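Local coordinates for surface presentation of antigens protein SpaO (Salmonella typhimurium, PDB 4YX1) that takes part in a type III secretory pathway for surface presentation of determinants that Salmonella needs to enter mammalian cells, at residues 42-46 / 47-51. Numbering follows the deposited sequence.
Sequences IMANG and VLLGN
With CG opposite its own carbonyl carbon (chi1 -73°), L49 turns its branch back along the hairpin, and CD1 settles 3.6 Å from CB of A44. On the other face, the chain of selenomethionine M43 bends at chi2 and again at chi3 (-66°); its SE comes 3.9 Å from CD1 of L48, the two side chains crossing at a slant, while CE lies beside the backbone of V47 and L48. Backbone bonds pair the strands on both sides of a one-residue shift in register. A44 N gives a bond of 2.8 Å to V47 O, and the return bond, V47 N to A44 O, meets its acceptor well above the carbonyl plane. V47 O also takes a CA-H...O contact from M43 CA at 3.3 Å. Farther along, I42 O accepts L49 N at 2.8 Å almost in line with its C=O, plus a weak bond from G50 N at 3.5 Å; I42 N makes a nearly straight 2.9 Å bond to G50 O. N45 and G46 form the turn, both with positive phi, and N45 OD1 is bonded to K6 N on the adjoining strand 4-10. The apolar pair A44 and L49 packs against L21 of the second subunit, and I42 against M24 of that subunit, so this face of the hairpin packs on the second subunit. Strands 40-44 and 47-56 thus make a tight antiparallel hairpin of the SPOA2 domain of SpaO, a member of the FliN C-terminal family, closed by a type I' turn and interrupted by a classic beta bulge, L49 and G50 together facing I42.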
ATOM      1  N   ILE A  42       0.421  -7.814   1.358  1.00  6.79           N
ATOM      2  CA  ILE A  42       1.712  -7.761   2.014  1.00  7.48           C
ATOM      3  C   ILE A  42       2.747  -8.316   1.056  1.00  6.91           C
ATOM      4  O   ILE A  42       2.667  -9.482   0.678  1.00  7.63           O
ATOM      5  CB  ILE A  42       1.688  -8.554   3.326  1.00  9.43           C
ATOM      6  CG1 ILE A  42       0.550  -8.032   4.207  1.00 12.61           C
ATOM      7  CG2 ILE A  42       3.031  -8.473   4.055  1.00 10.97           C
ATOM      8  CD1 ILE A  42      -0.086  -9.079   5.025  1.00 16.78           C
HETATM    9  N   MSE A  43       3.683  -7.459   0.651  1.00  7.24           N
HETATM   10  CA  MSE A  43       4.711  -7.776  -0.333  1.00  7.41           C
HETATM   11  C   MSE A  43       6.069  -7.843   0.330  1.00  6.73           C
HETATM   12  O   MSE A  43       6.391  -7.025   1.182  1.00  8.41           O
HETATM   13  CB  MSE A  43       4.770  -6.714  -1.435  1.00 10.92           C
HETATM   14  CG  MSE A  43       3.443  -6.222  -1.943  1.00 15.67           C
HETATM   15 SE   MSE A  43       2.549  -7.520  -3.064  1.00 20.54          SE
HETATM   16  CE  MSE A  43       3.754  -7.596  -4.575  1.00 18.71           C
ATOM     17  N   ALA A  44       6.875  -8.813  -0.079  1.00  6.65           N
ATOM     18  CA  ALA A  44       8.257  -8.915   0.375  1.00  7.66           C
ATOM     19  C   ALA A  44       9.123  -9.000  -0.868  1.00  8.19           C
ATOM     20  O   ALA A  44       8.985  -9.934  -1.648  1.00  8.52           O
ATOM     21  CB  ALA A  44       8.452 -10.132   1.273  1.00  9.65           C
ATOM     22  N   ASN A  45       9.991  -8.012  -1.066  1.00  8.08           N
ATOM     23  CA  ASN A  45      10.814  -7.911  -2.269  1.00  8.40           C
ATOM     24  C   ASN A  45       9.981  -8.075  -3.530  1.00 10.41           C
ATOM     25  O   ASN A  45      10.376  -8.759  -4.476  1.00 11.97           O
ATOM     26  CB  ASN A  45      11.954  -8.936  -2.247  1.00 10.11           C
ATOM     27  CG  ASN A  45      13.009  -8.597  -1.224  1.00 10.79           C
ATOM     28  OD1 ASN A  45      12.988  -7.528  -0.624  1.00 12.74           O
ATOM     29  ND2 ASN A  45      13.941  -9.512  -1.011  1.00 13.04           N
ATOM     30  N   GLY A  46       8.800  -7.467  -3.527  1.00  9.37           N
ATOM     31  CA  GLY A  46       7.964  -7.459  -4.711  1.00 10.42           C
ATOM     32  C   GLY A  46       7.153  -8.717  -4.938  1.00 10.55           C
ATOM     33  O   GLY A  46       6.497  -8.850  -5.977  1.00 13.34           O
ATOM     34  N   VAL A  47       7.181  -9.634  -3.972  1.00  9.19           N
ATOM     35  CA  VAL A  47       6.444 -10.886  -4.062  1.00  9.89           C
ATOM     36  C   VAL A  47       5.324 -10.922  -3.028  1.00  8.34           C
ATOM     37  O   VAL A  47       5.540 -10.583  -1.862  1.00  9.70           O
ATOM     38  CB  VAL A  47       7.383 -12.088  -3.852  1.00 11.74           C
ATOM     39  CG1 VAL A  47       6.611 -13.405  -3.924  1.00 13.51           C
ATOM     40  CG2 VAL A  47       8.517 -12.047  -4.864  1.00 13.14           C
ATOM     41  N   LEU A  48       4.136 -11.330  -3.459  1.00  8.49           N
ATOM     42  CA  LEU A  48       2.987 -11.396  -2.565  1.00  8.37           C
ATOM     43  C   LEU A  48       3.178 -12.461  -1.480  1.00  9.80           C
ATOM     44  O   LEU A  48       3.446 -13.624  -1.782  1.00 13.54           O
ATOM     45  CB  LEU A  48       1.711 -11.683  -3.361  1.00  9.08           C
ATOM     46  CG  LEU A  48       0.414 -11.718  -2.551  1.00 10.06           C
ATOM     47  CD1 LEU A  48       0.127 -10.336  -1.979  1.00 10.22           C
ATOM     48  CD2 LEU A  48      -0.721 -12.176  -3.440  1.00 12.14           C
ATOM     49  N   LEU A  49       3.037 -12.059  -0.218  1.00  9.51           N
ATOM     50  CA  LEU A  49       3.143 -12.974   0.920  1.00 11.93           C
ATOM     51  C   LEU A  49       1.813 -13.292   1.564  1.00 11.84           C
ATOM     52  O   LEU A  49       1.659 -14.317   2.211  1.00 12.71           O
ATOM     53  CB  LEU A  49       4.030 -12.395   2.010  1.00 15.77           C
ATOM     54  CG  LEU A  49       5.528 -12.332   1.827  1.00 19.66           C
ATOM     55  CD1 LEU A  49       6.137 -12.100   3.200  1.00 20.85           C
ATOM     56  CD2 LEU A  49       6.036 -13.617   1.215  1.00 20.80           C
ATOM     57  N   GLY A  50       0.866 -12.375   1.456  1.00 11.53           N
ATOM     58  CA  GLY A  50      -0.385 -12.553   2.152  1.00 11.10           C
ATOM     59  C   GLY A  50      -1.271 -11.367   1.906  1.00  9.28           C
ATOM     60  O   GLY A  50      -0.864 -10.394   1.269  1.00  8.93           O
ATOM     61  N   ASN A  51      -2.489 -11.443   2.411  1.00  9.54           N
ATOM     62  CA  ASN A  51      -3.371 -10.309   2.288  1.00 10.20           C
ATOM     63  C   ASN A  51      -4.302 -10.223   3.465  1.00  8.27           C
ATOM     64  O   ASN A  51      -4.478 -11.181   4.229  1.00  8.74           O
ATOM     65  CB  ASN A  51      -4.166 -10.363   0.989  1.00 14.13           C
ATOM     66  CG  ASN A  51      -4.984 -11.616   0.867  1.00 16.70           C
ATOM     67  OD1 ASN A  51      -5.919 -11.831   1.633  1.00 18.50           O
ATOM     68  ND2 ASN A  51      -4.646 -12.455  -0.110  1.00 18.57           N
TER